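Local atomic coordinates of caspase Nc subunit 1 (Drosophila melanogaster, PDB entry 2FP3), a protein that acts, through the protease domain present here, as an initiator caspase, a cysteine endopeptidase that feeds the caspase cascade of apoptosis in the fly. Residues 144-149 and 154-159; 109-114 and 158-163; 113-118 and 130-135; 164-167 and 172-175; 232-237 and 270-275. The protein carries 2 engineered substitutions. All blocks are in the same frame, centred on the assembly; numbering follows the deposited sequence.

In the fold
Contacts 1, 2 and 3 form a connected series in the caspase domain: contacts 1 and 2 share Gln158 and Lys159, centres about 10 Å apart, and contacts 2 and 3 share Lys113 and Leu114, centres about 8 Å apart. Contact 4, whose first segment directly follows 158-163 in sequence, touches contact 3 through Leu172 and Phe164. Contact 5 is across the chain's centre from contact 3, yet both reach the same mixed sheet; its Tyr237 packs on Met157 of contact 1 and its Asp232 meets the turn of contact 4. Contact 1 lies nearest the active site: side chain to side chain, Glu148 is about 4 Å from His137, catalytic by similarity, and Glu145 about 4 Å from Ala184, an engineered residue at the inferred active-site position.

Contact 1: residues 144-149 and 154-159; sequences KEKVEF and VVDMQK
The Phe149 ring takes Val155 at its edge, near the ring plane, with CE1 3.4 Å from CG2 of the valine. Its ring also meets that of Phe111, the two planes inclined by about 40°. A second flat group, the carboxylate of Asp156, has the aliphatic part of Lys144 running past it. The Glu145 carboxylate lies alongside Met157, both side chains pointing the same way. Glu145 holds CG opposite its amide nitrogen (chi1 -176°), and the extended chain carries OE1 to the methionine's CE. They belong to a beta hairpin of strand 146-148 and the weakly bonded strand 154-156. The bond from Met157 N to Glu145 O (2.9 Å) is nearly straight at 167°; that from Val147 N to Val155 O (2.9 Å) is short but bent, and the return bond from Val155 N to Val147 O is weak. A water bridges Glu145 O and Gln158 N where helix 157-162 starts. Opposite charges also come near one another: Lys144 NZ is 4.7 Å from Asp156 OD1, too far for a salt bridge but probably stabilising. Val155 packs toward helix 108-119, on Phe112. Glu148, salt-bridged to Arg77, touches His137, catalytic by similarity, and probably helps to place that part of the site.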
# COMPACT_ATOMS: atom_id res chain seq x y z
N LYS A 144 7.92 18.05 -9.98
CA LYS A 144 6.70 17.36 -9.57
C LYS A 144 6.70 15.88 -9.93
O LYS A 144 7.45 15.43 -10.79
CB LYS A 144 5.46 18.02 -10.18
CG LYS A 144 5.07 19.34 -9.54
CD LYS A 144 3.66 19.75 -9.97
CE LYS A 144 3.24 21.07 -9.35
NZ LYS A 144 4.04 22.22 -9.85
N GLU A 145 5.83 15.13 -9.26
CA GLU A 145 5.68 13.70 -9.48
C GLU A 145 4.25 13.44 -9.92
O GLU A 145 3.30 13.91 -9.30
CB GLU A 145 6.00 12.97 -8.18
CG GLU A 145 5.99 11.46 -8.25
CD GLU A 145 6.69 10.83 -7.06
OE1 GLU A 145 6.43 11.27 -5.92
OE2 GLU A 145 7.51 9.91 -7.25
N LYS A 146 4.09 12.69 -11.01
CA LYS A 146 2.77 12.40 -11.55
C LYS A 146 2.46 10.90 -11.64
O LYS A 146 3.34 10.06 -11.54
CB LYS A 146 2.62 13.03 -12.93
CG LYS A 146 2.78 14.55 -12.94
CD LYS A 146 2.62 15.12 -14.34
CE LYS A 146 2.76 16.64 -14.35
NZ LYS A 146 2.61 17.19 -15.73
N VAL A 147 1.18 10.59 -11.84
CA VAL A 147 0.73 9.21 -11.93
C VAL A 147 -0.19 9.05 -13.14
O VAL A 147 -1.09 9.85 -13.35
CB VAL A 147 -0.02 8.78 -10.64
CG1 VAL A 147 -0.56 7.39 -10.78
CG2 VAL A 147 0.92 8.85 -9.45
N GLU A 148 0.05 8.00 -13.92
CA GLU A 148 -0.76 7.71 -15.12
C GLU A 148 -1.94 6.80 -14.83
O GLU A 148 -1.91 5.99 -13.90
CB GLU A 148 0.07 7.00 -16.18
CG GLU A 148 0.92 7.86 -17.08
CD GLU A 148 1.37 7.08 -18.30
OE1 GLU A 148 0.56 6.94 -19.24
OE2 GLU A 148 2.52 6.59 -18.30
N PHE A 149 -2.97 6.90 -15.68
CA PHE A 149 -4.15 6.06 -15.56
C PHE A 149 -4.43 5.43 -16.93
O PHE A 149 -3.69 5.67 -17.89
CB PHE A 149 -5.36 6.88 -15.09
CG PHE A 149 -5.21 7.43 -13.70
CD1 PHE A 149 -4.73 8.71 -13.48
CD2 PHE A 149 -5.53 6.64 -12.59
CE1 PHE A 149 -4.56 9.21 -12.19
CE2 PHE A 149 -5.36 7.12 -11.30
CZ PHE A 149 -4.87 8.41 -11.10
N VAL A 154 -2.73 12.15 -16.48
CA VAL A 154 -1.82 12.21 -15.34
C VAL A 154 -2.31 13.13 -14.22
O VAL A 154 -3.16 14.00 -14.45
CB VAL A 154 -0.43 12.69 -15.79
CG1 VAL A 154 0.15 11.72 -16.81
CG2 VAL A 154 -0.53 14.07 -16.38
N VAL A 155 -1.77 12.93 -13.02
CA VAL A 155 -2.15 13.73 -11.86
C VAL A 155 -0.96 13.88 -10.92
O VAL A 155 -0.09 13.01 -10.87
CB VAL A 155 -3.26 13.03 -11.04
CG1 VAL A 155 -3.76 13.96 -9.95
CG2 VAL A 155 -4.39 12.62 -11.95
N ASP A 156 -0.93 14.98 -10.17
CA ASP A 156 0.14 15.21 -9.20
C ASP A 156 -0.10 14.24 -8.06
O ASP A 156 -1.18 14.22 -7.47
CB ASP A 156 0.10 16.63 -8.65
CG ASP A 156 0.84 17.63 -9.52
OD1 ASP A 156 0.96 18.80 -9.10
OD2 ASP A 156 1.29 17.26 -10.61
N MET A 157 0.89 13.42 -7.73
CA MET A 157 0.72 12.49 -6.64
C MET A 157 0.33 13.27 -5.39
O MET A 157 -0.31 12.74 -4.48
CB MET A 157 1.99 11.69 -6.39
CG MET A 157 1.76 10.53 -5.47
SD MET A 157 2.94 9.23 -5.73
CE MET A 157 4.28 9.79 -4.65
N GLN A 158 0.72 14.53 -5.35
CA GLN A 158 0.38 15.39 -4.23
C GLN A 158 -1.15 15.39 -4.10
O GLN A 158 -1.68 15.29 -3.00
CB GLN A 158 0.87 16.81 -4.48
CG GLN A 158 1.95 17.29 -3.52
CD GLN A 158 1.46 17.38 -2.09
OE1 GLN A 158 1.29 16.36 -1.42
NE2 GLN A 158 1.23 18.60 -1.62
N LYS A 159 -1.83 15.50 -5.23
CA LYS A 159 -3.29 15.51 -5.25
C LYS A 159 -3.77 14.29 -4.48
O LYS A 159 -4.52 14.41 -3.51
CB LYS A 159 -3.81 15.45 -6.69
CG LYS A 159 -5.33 15.56 -6.84
CD LYS A 159 -5.82 17.01 -6.87
CE LYS A 159 -5.59 17.74 -5.55
NZ LYS A 159 -6.09 19.14 -5.59
O HOH W 1 3.32 15.81 -6.76

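Contact 2: residues 109-114 and 158-163; sequences DQFFKL and QKIKDH
Phe112 points its ring end at two neighbours on helix 157-162, crossing both Lys159 and Ile160 at about a right angle. CZ of the ring is 3.5 Å from Lys159 CG and 4.0 Å from Ile160 CG1, each met obliquely. CG is turned to the carbonyl side of the lysine (chi1 -176°), which sets it against the ring; bends at the next two torsions then carry the amino end away from the phenylalanine, leaving the CG methylene to make the contact. One face of the Phe112 ring is covered by Phe111, whose CD2 sits 3.9 Å above the plane, offset toward the rim. Phe111 reaches the second helix more loosely, with CE2 4.2 Å from Ile160 CD1, so the isoleucine is touched by both rings through different atoms of one extended branch. The contact is wholly apolar. Axes of the two short helical segments run nearly parallel, at 18°, but stay 11.8 Å apart, and it is the long aromatic side chains that bridge the gap. Beneath the helices, Phe111 and Ile160 both rest on Met132 and Leu134 of strand 130-139, while Val155 of the adjoining hairpin also packs on Phe112.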
# COMPACT_ATOMS: atom_id res chain seq x y z
N ASP A 109 -10.60 10.27 -13.58
CA ASP A 109 -11.90 10.59 -13.01
C ASP A 109 -12.48 9.46 -12.18
O ASP A 109 -13.02 9.69 -11.11
CB ASP A 109 -12.87 10.98 -14.13
CG ASP A 109 -14.15 11.58 -13.60
OD1 ASP A 109 -14.07 12.62 -12.91
OD2 ASP A 109 -15.24 11.01 -13.86
N GLN A 110 -12.39 8.23 -12.68
CA GLN A 110 -12.93 7.09 -11.95
C GLN A 110 -12.14 6.87 -10.67
O GLN A 110 -12.71 6.63 -9.60
CB GLN A 110 -12.86 5.84 -12.81
CG GLN A 110 -13.67 5.90 -14.09
CD GLN A 110 -13.55 4.64 -14.91
OE1 GLN A 110 -12.44 4.21 -15.26
NE2 GLN A 110 -14.69 4.02 -15.23
N PHE A 111 -10.82 6.97 -10.77
CA PHE A 111 -9.95 6.76 -9.63
C PHE A 111 -10.34 7.58 -8.42
O PHE A 111 -10.51 7.04 -7.33
CB PHE A 111 -8.50 7.08 -9.97
CG PHE A 111 -7.58 6.93 -8.80
CD1 PHE A 111 -7.30 5.68 -8.28
CD2 PHE A 111 -7.08 8.05 -8.15
CE1 PHE A 111 -6.56 5.53 -7.12
CE2 PHE A 111 -6.33 7.91 -6.99
CZ PHE A 111 -6.07 6.65 -6.48
N PHE A 112 -10.46 8.89 -8.60
CA PHE A 112 -10.82 9.78 -7.51
C PHE A 112 -12.25 9.59 -7.00
O PHE A 112 -12.58 10.02 -5.90
CB PHE A 112 -10.62 11.24 -7.91
CG PHE A 112 -9.18 11.67 -7.91
CD1 PHE A 112 -8.44 11.67 -9.09
CD2 PHE A 112 -8.56 12.03 -6.72
CE1 PHE A 112 -7.09 12.03 -9.08
CE2 PHE A 112 -7.21 12.39 -6.70
CZ PHE A 112 -6.47 12.39 -7.88
N LYS A 113 -13.09 8.97 -7.81
CA LYS A 113 -14.45 8.74 -7.38
C LYS A 113 -14.44 7.50 -6.49
O LYS A 113 -15.09 7.47 -5.45
CB LYS A 113 -15.38 8.54 -8.58
CG LYS A 113 -16.86 8.47 -8.19
CD LYS A 113 -17.78 8.52 -9.41
CE LYS A 113 -19.25 8.50 -8.98
NZ LYS A 113 -20.18 8.69 -10.14
N LEU A 114 -13.68 6.48 -6.90
CA LEU A 114 -13.57 5.25 -6.13
C LEU A 114 -12.98 5.56 -4.76
O LEU A 114 -13.48 5.12 -3.74
CB LEU A 114 -12.62 4.26 -6.81
CG LEU A 114 -12.94 3.72 -8.20
CD1 LEU A 114 -11.84 2.74 -8.58
CD2 LEU A 114 -14.31 3.04 -8.21
N GLN A 158 0.72 14.53 -5.35
CA GLN A 158 0.38 15.39 -4.23
C GLN A 158 -1.15 15.39 -4.10
O GLN A 158 -1.68 15.29 -3.00
CB GLN A 158 0.87 16.81 -4.48
CG GLN A 158 1.95 17.29 -3.52
CD GLN A 158 1.46 17.38 -2.09
OE1 GLN A 158 1.29 16.36 -1.42
NE2 GLN A 158 1.23 18.60 -1.62
N LYS A 159 -1.83 15.50 -5.23
CA LYS A 159 -3.29 15.51 -5.25
C LYS A 159 -3.77 14.29 -4.48
O LYS A 159 -4.52 14.41 -3.51
CB LYS A 159 -3.81 15.45 -6.69
CG LYS A 159 -5.33 15.56 -6.84
CD LYS A 159 -5.82 17.01 -6.87
CE LYS A 159 -5.59 17.74 -5.55
NZ LYS A 159 -6.09 19.14 -5.59
N ILE A 160 -3.32 13.12 -4.92
CA ILE A 160 -3.68 11.87 -4.28
C ILE A 160 -3.43 11.89 -2.77
O ILE A 160 -4.32 11.56 -1.99
CB ILE A 160 -2.90 10.71 -4.92
CG1 ILE A 160 -3.16 10.69 -6.42
CG2 ILE A 160 -3.33 9.39 -4.30
CD1 ILE A 160 -2.45 9.57 -7.16
N LYS A 161 -2.23 12.27 -2.34
CA LYS A 161 -1.94 12.31 -0.91
C LYS A 161 -2.90 13.22 -0.17
O LYS A 161 -3.46 12.85 0.87
CB LYS A 161 -0.51 12.80 -0.66
CG LYS A 161 0.58 11.93 -1.24
CD LYS A 161 1.95 12.53 -1.01
CE LYS A 161 3.01 11.73 -1.75
NZ LYS A 161 4.39 12.18 -1.44
N ASP A 162 -3.10 14.42 -0.71
CA ASP A 162 -3.96 15.43 -0.11
C ASP A 162 -5.36 14.92 0.18
O ASP A 162 -6.04 15.43 1.07
CB ASP A 162 -4.03 16.65 -1.02
CG ASP A 162 -2.76 17.49 -0.95
OD1 ASP A 162 -1.65 16.91 -0.93
OD2 ASP A 162 -2.87 18.73 -0.92
N HIS A 163 -5.80 13.92 -0.56
CA HIS A 163 -7.12 13.38 -0.33
C HIS A 163 -7.25 12.87 1.10
O HIS A 163 -8.35 12.81 1.65
CB HIS A 163 -7.42 12.24 -1.30
CG HIS A 163 -8.76 11.62 -1.08
ND1 HIS A 163 -8.94 10.50 -0.29
CD2 HIS A 163 -10.00 12.00 -1.48
CE1 HIS A 163 -10.23 10.23 -0.20
NE2 HIS A 163 -10.89 11.13 -0.92

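Contact 3: residues 113-118 and 130-135; sequences KLLTMV and FVMVLM
Val118 and Leu115, one turn apart on helix 108-119, face Phe130 and Met132 of strand 130-139 across a backbone separation of 10.1 Å between the CA atoms of Val118 and Phe130 and 9.2 Å between those of Leu115 and Met132. The closer meeting is that of Val118 with Phe130: CG1 of the valine comes to the edge of the ring, near its plane, 3.9 Å from CE1, the two side chains crossing at about a right angle. The ring extends toward the helix because CG of Phe130 lies anti to the backbone N (chi1 -179°), projecting it off the sheet. It also meets the ring of Phe164, the planes at about 45°. One turn back, Leu115 offers a single methyl, with CD1 4.4 Å from Met132 SD, a looser dispersion contact. Every atom involved here is apolar or sulfur, and all four residues are buried. On the strand, Phe130, Met132 and Leu134 point to the helix side, whereas Val133 and Met135 turn to the other face and rest on Leu89 of helix 82-95. The sheet is thus covered on both faces by helices, a three-layered sandwich. Helix 108-119 lies in the connection from strand 98-103 to strand 130-139, both of which pair in parallel with strand 62-68, so this is the helix-on-strand packing of a beta-alpha-beta crossover in the central sheet of the caspase fold.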
# COMPACT_ATOMS: atom_id res chain seq x y z
N LYS A 113 -13.09 8.97 -7.81
CA LYS A 113 -14.45 8.74 -7.38
C LYS A 113 -14.44 7.50 -6.49
O LYS A 113 -15.09 7.47 -5.45
CB LYS A 113 -15.38 8.54 -8.58
CG LYS A 113 -16.86 8.47 -8.19
CD LYS A 113 -17.78 8.52 -9.41
CE LYS A 113 -19.25 8.50 -8.98
NZ LYS A 113 -20.18 8.69 -10.14
N LEU A 114 -13.68 6.48 -6.90
CA LEU A 114 -13.57 5.25 -6.13
C LEU A 114 -12.98 5.56 -4.76
O LEU A 114 -13.48 5.12 -3.74
CB LEU A 114 -12.62 4.26 -6.81
CG LEU A 114 -12.94 3.72 -8.20
CD1 LEU A 114 -11.84 2.74 -8.58
CD2 LEU A 114 -14.31 3.04 -8.21
N LEU A 115 -11.90 6.32 -4.78
CA LEU A 115 -11.19 6.70 -3.58
C LEU A 115 -12.12 7.34 -2.57
O LEU A 115 -12.16 6.95 -1.40
CB LEU A 115 -10.04 7.65 -3.93
CG LEU A 115 -9.20 8.24 -2.80
CD1 LEU A 115 -8.65 7.14 -1.90
CD2 LEU A 115 -8.07 9.04 -3.42
N THR A 116 -12.89 8.32 -3.04
CA THR A 116 -13.83 9.03 -2.18
C THR A 116 -14.91 8.11 -1.64
O THR A 116 -15.29 8.20 -0.47
CB THR A 116 -14.50 10.18 -2.94
OG1 THR A 116 -13.49 11.03 -3.51
CG2 THR A 116 -15.38 10.98 -2.01
N MET A 117 -15.41 7.24 -2.51
CA MET A 117 -16.46 6.30 -2.15
C MET A 117 -15.94 5.35 -1.05
O MET A 117 -16.66 4.98 -0.11
CB MET A 117 -16.84 5.50 -3.39
CG MET A 117 -18.31 5.16 -3.52
SD MET A 117 -18.61 4.18 -5.02
CE MET A 117 -18.34 5.40 -6.31
N VAL A 118 -14.69 4.97 -1.18
CA VAL A 118 -14.08 4.06 -0.23
C VAL A 118 -13.80 4.75 1.10
O VAL A 118 -14.22 4.25 2.15
CB VAL A 118 -12.80 3.45 -0.82
CG1 VAL A 118 -12.01 2.74 0.26
CG2 VAL A 118 -13.19 2.46 -1.93
N PHE A 130 -6.09 1.62 7.29
CA PHE A 130 -6.31 1.81 5.86
C PHE A 130 -5.03 1.67 5.04
O PHE A 130 -4.04 2.33 5.32
CB PHE A 130 -6.92 3.18 5.58
CG PHE A 130 -7.19 3.43 4.13
CD1 PHE A 130 -8.37 2.98 3.54
CD2 PHE A 130 -6.22 4.04 3.33
CE1 PHE A 130 -8.59 3.14 2.17
CE2 PHE A 130 -6.43 4.20 1.95
CZ PHE A 130 -7.61 3.75 1.37
N VAL A 131 -5.07 0.81 4.04
CA VAL A 131 -3.92 0.62 3.16
C VAL A 131 -4.38 0.73 1.72
O VAL A 131 -5.33 0.06 1.30
CB VAL A 131 -3.26 -0.77 3.34
CG1 VAL A 131 -2.15 -0.95 2.32
CG2 VAL A 131 -2.70 -0.90 4.75
N MET A 132 -3.73 1.60 0.95
CA MET A 132 -4.07 1.72 -0.46
C MET A 132 -2.82 1.35 -1.24
O MET A 132 -1.71 1.75 -0.88
CB MET A 132 -4.49 3.15 -0.83
CG MET A 132 -4.71 3.34 -2.34
SD MET A 132 -4.94 5.06 -2.93
CE MET A 132 -3.30 5.72 -2.74
N VAL A 133 -2.98 0.55 -2.28
CA VAL A 133 -1.85 0.19 -3.12
C VAL A 133 -2.23 0.53 -4.55
O VAL A 133 -3.14 -0.08 -5.13
CB VAL A 133 -1.49 -1.31 -3.04
CG1 VAL A 133 -0.28 -1.58 -3.91
CG2 VAL A 133 -1.18 -1.70 -1.60
N LEU A 134 -1.55 1.53 -5.10
CA LEU A 134 -1.80 1.96 -6.47
C LEU A 134 -0.62 1.52 -7.31
O LEU A 134 0.51 1.92 -7.07
CB LEU A 134 -1.95 3.49 -6.54
CG LEU A 134 -2.06 4.11 -7.93
CD1 LEU A 134 -3.29 3.55 -8.65
CD2 LEU A 134 -2.16 5.62 -7.82
N MET A 135 -0.90 0.67 -8.29
CA MET A 135 0.15 0.18 -9.17
C MET A 135 -0.08 0.65 -10.59
O MET A 135 -1.02 0.22 -11.25
CB MET A 135 0.19 -1.35 -9.11
CG MET A 135 0.55 -1.85 -7.73
SD MET A 135 0.24 -3.58 -7.49
CE MET A 135 -1.58 -3.58 -7.45

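Contact 4: residues 164-167 and 172-175; sequences FQTA and LVNK
Thr166 and Val173 bring their backbones within 5.7 Å, CA to CA, as the loop between helix 157-162 and strand 177-181 folds back on itself. The second segment is a type II beta turn, closed by the bond from Lys175 N to Leu172 O at 2.9 Å; Asn174, at its third position, has the positive phi (65°) that such a turn calls for. Leu172, at the start of the turn, directs its side chain inward and sets CD1 in plane at the edge of the Phe164 ring, 4.0 Å from CD1 of the ring. The phenylalanine also packs among residues of the core, so the buried end of the contact is lined by Leu115, Leu179 and the Phe130 ring. Toward the surface, Thr166 and Val173 touch through carbon alone. Further along the turn, Lys175 is anchored by its NZ to the carbonyls of Gln125 and Thr127, which ties this loop to the segment before strand 130-139. In the valine, CG2 stands anti to the carbonyl carbon, beside the backbone N, and it is this branch that meets the threonine, 3.8 Å from Thr166 CB.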
# COMPACT_ATOMS: atom_id res chain seq x y z
N PHE A 164 -6.12 12.53 1.72
CA PHE A 164 -6.14 11.99 3.07
C PHE A 164 -5.99 13.00 4.19
O PHE A 164 -5.72 12.63 5.33
CB PHE A 164 -5.08 10.89 3.19
CG PHE A 164 -5.35 9.72 2.29
CD1 PHE A 164 -6.12 8.65 2.74
CD2 PHE A 164 -4.89 9.72 0.97
CE1 PHE A 164 -6.43 7.58 1.87
CE2 PHE A 164 -5.19 8.66 0.10
CZ PHE A 164 -5.96 7.59 0.56
N GLN A 165 -6.18 14.28 3.89
CA GLN A 165 -6.11 15.31 4.93
C GLN A 165 -7.35 15.10 5.80
O GLN A 165 -8.41 14.71 5.30
CB GLN A 165 -6.14 16.71 4.30
CG GLN A 165 -7.28 16.92 3.31
CD GLN A 165 -7.35 18.35 2.79
OE1 GLN A 165 -7.60 19.28 3.55
NE2 GLN A 165 -7.12 18.52 1.50
N THR A 166 -7.22 15.35 7.10
CA THR A 166 -8.32 15.16 8.04
C THR A 166 -9.66 15.70 7.54
O THR A 166 -10.71 15.10 7.78
CB THR A 166 -8.01 15.81 9.39
OG1 THR A 166 -8.10 17.23 9.27
CG2 THR A 166 -6.62 15.44 9.85
N ALA A 167 -9.63 16.84 6.86
CA ALA A 167 -10.86 17.43 6.35
C ALA A 167 -11.60 16.47 5.42
O ALA A 167 -12.80 16.25 5.57
CB ALA A 167 -10.56 18.73 5.63
N LEU A 172 -10.54 8.63 8.93
CA LEU A 172 -9.18 8.13 9.12
C LEU A 172 -8.31 8.94 10.09
O LEU A 172 -7.13 8.64 10.28
CB LEU A 172 -8.48 7.99 7.77
CG LEU A 172 -9.08 6.92 6.84
CD1 LEU A 172 -8.38 6.94 5.51
CD2 LEU A 172 -8.95 5.56 7.48
N VAL A 173 -8.91 9.96 10.69
CA VAL A 173 -8.21 10.80 11.66
C VAL A 173 -7.71 9.90 12.80
O VAL A 173 -8.47 9.13 13.38
CB VAL A 173 -9.15 11.88 12.21
CG1 VAL A 173 -8.47 12.66 13.32
CG2 VAL A 173 -9.57 12.82 11.07
N ASN A 174 -6.41 9.99 13.09
CA ASN A 174 -5.79 9.18 14.14
C ASN A 174 -5.79 7.69 13.86
O ASN A 174 -5.69 6.87 14.78
CB ASN A 174 -6.46 9.43 15.49
CG ASN A 174 -6.22 10.84 15.99
OD1 ASN A 174 -7.16 11.60 16.20
ND2 ASN A 174 -4.95 11.19 16.18
N LYS A 175 -5.94 7.32 12.59
CA LYS A 175 -5.91 5.91 12.22
C LYS A 175 -4.70 5.69 11.33
O LYS A 175 -4.27 6.57 10.59
CB LYS A 175 -7.18 5.52 11.45
CG LYS A 175 -8.42 5.36 12.29
CD LYS A 175 -9.58 4.85 11.45
CE LYS A 175 -10.89 4.81 12.23
NZ LYS A 175 -11.98 4.27 11.39

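Contact 5: residues 232-237 and 270-275; sequences DTLVCY and TDLEDI
Leu234 swings CG opposite its carbonyl carbon (chi1 -69°), while Leu272 places CG opposite its backbone nitrogen (chi1 -176°), and the two branches reach toward each other tip to tip. CD1 of Leu234 comes within 3.4 Å of CD2 of Leu272, a tight meeting of two methyl groups, and stands 4.0 Å from Leu272 CG. A second, looser touch joins the same Leu234 methyl to Glu273 CG at 4.2 Å, so one end of the strand leucine is received by the first turn of helix 272-284. The carboxylate of Glu273 does not share in this apolar meeting: its OE1 bonds to the hydroxyl of Tyr298, on the neighbouring strand 297-301. The start of the helix carries Asp271 at the N-cap, whose OD1 accepts from Asp274 N at 3.2 Å, with a bent N-H...O angle of 145° and an approach from above the carboxylate plane. Leu272, next after the cap, also rests on Val178 of strand 177-181, beside strand 233-237. At the start of 232-237, Asp232 and Thr233 face Leu301 in a G1 beta bulge. Helix 272-284 thus packs on the central mixed sheet of the caspase fold through buried aliphatic contact, with polar bonds around it: the cap probably helps to fix the helix start, and the bond to Tyr298 restrains the glutamate's acid end.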
# COMPACT_ATOMS: atom_id res chain seq x y z
N ASP A 232 -0.35 10.26 10.95
CA ASP A 232 -0.51 8.82 10.99
C ASP A 232 -0.46 8.21 9.58
O ASP A 232 -1.25 7.32 9.24
CB ASP A 232 -1.84 8.50 11.66
CG ASP A 232 -1.96 9.15 13.02
OD1 ASP A 232 -1.34 8.66 13.98
OD2 ASP A 232 -2.66 10.18 13.12
N THR A 233 0.47 8.68 8.77
CA THR A 233 0.55 8.17 7.42
C THR A 233 1.94 7.75 6.96
O THR A 233 2.94 8.37 7.30
CB THR A 233 0.02 9.23 6.42
OG1 THR A 233 -1.30 9.65 6.82
CG2 THR A 233 -0.04 8.66 5.01
N LEU A 234 1.98 6.66 6.20
CA LEU A 234 3.22 6.18 5.63
C LEU A 234 3.03 6.18 4.11
O LEU A 234 1.98 5.75 3.61
CB LEU A 234 3.53 4.75 6.08
CG LEU A 234 3.93 4.47 7.54
CD1 LEU A 234 4.19 2.97 7.68
CD2 LEU A 234 5.17 5.27 7.93
N VAL A 235 4.02 6.70 3.39
CA VAL A 235 3.97 6.71 1.93
C VAL A 235 5.15 5.86 1.50
O VAL A 235 6.31 6.21 1.74
CB VAL A 235 4.10 8.12 1.35
CG1 VAL A 235 4.09 8.06 -0.18
CG2 VAL A 235 2.94 8.98 1.84
N CYS A 236 4.85 4.72 0.89
CA CYS A 236 5.88 3.78 0.47
C CYS A 236 6.13 3.80 -1.03
O CYS A 236 5.19 3.90 -1.82
CB CYS A 236 5.48 2.38 0.92
SG CYS A 236 4.91 2.37 2.64
N TYR A 237 7.40 3.72 -1.40
CA TYR A 237 7.81 3.75 -2.80
C TYR A 237 8.77 2.60 -3.08
O TYR A 237 9.33 2.02 -2.15
CB TYR A 237 8.56 5.04 -3.11
CG TYR A 237 7.99 6.31 -2.54
CD1 TYR A 237 6.91 6.94 -3.15
CD2 TYR A 237 8.56 6.91 -1.42
CE1 TYR A 237 6.41 8.14 -2.66
CE2 TYR A 237 8.07 8.11 -0.92
CZ TYR A 237 6.99 8.73 -1.55
OH TYR A 237 6.48 9.93 -1.09
N THR A 270 6.37 -8.60 13.71
CA THR A 270 7.02 -7.31 13.58
C THR A 270 6.19 -6.17 13.00
O THR A 270 5.39 -6.37 12.09
CB THR A 270 8.38 -7.51 12.81
OG1 THR A 270 8.38 -6.81 11.56
CG2 THR A 270 8.62 -8.98 12.55
N ASP A 271 6.39 -4.98 13.56
CA ASP A 271 5.67 -3.78 13.14
C ASP A 271 5.97 -3.42 11.68
O ASP A 271 7.01 -3.81 11.15
CB ASP A 271 6.02 -2.63 14.09
CG ASP A 271 7.47 -2.17 13.98
OD1 ASP A 271 7.76 -1.28 13.15
OD2 ASP A 271 8.33 -2.71 14.71
N LEU A 272 5.06 -2.69 11.05
CA LEU A 272 5.19 -2.29 9.65
C LEU A 272 6.50 -1.63 9.24
O LEU A 272 7.10 -2.02 8.23
CB LEU A 272 4.03 -1.38 9.22
CG LEU A 272 4.07 -1.01 7.73
CD1 LEU A 272 4.13 -2.27 6.91
CD2 LEU A 272 2.87 -0.16 7.33
N GLU A 273 6.95 -0.64 10.00
CA GLU A 273 8.19 0.03 9.64
C GLU A 273 9.40 -0.89 9.59
O GLU A 273 10.30 -0.69 8.78
CB GLU A 273 8.45 1.23 10.55
CG GLU A 273 7.57 2.40 10.19
CD GLU A 273 7.99 3.69 10.86
OE1 GLU A 273 9.02 4.26 10.45
OE2 GLU A 273 7.29 4.13 11.79
N ASP A 274 9.41 -1.91 10.45
CA ASP A 274 10.51 -2.87 10.45
C ASP A 274 10.40 -3.70 9.17
O ASP A 274 11.39 -3.98 8.49
CB ASP A 274 10.43 -3.80 11.66
CG ASP A 274 11.25 -3.31 12.83
OD1 ASP A 274 11.53 -2.09 12.91
OD2 ASP A 274 11.62 -4.14 13.68
N ILE A 275 9.17 -4.08 8.85
CA ILE A 275 8.90 -4.86 7.66
C ILE A 275 9.30 -4.10 6.39
O ILE A 275 9.86 -4.69 5.48
CB ILE A 275 7.41 -5.26 7.62
CG1 ILE A 275 7.18 -6.40 8.63
CG2 ILE A 275 7.00 -5.68 6.21
CD1 ILE A 275 5.72 -6.78 8.84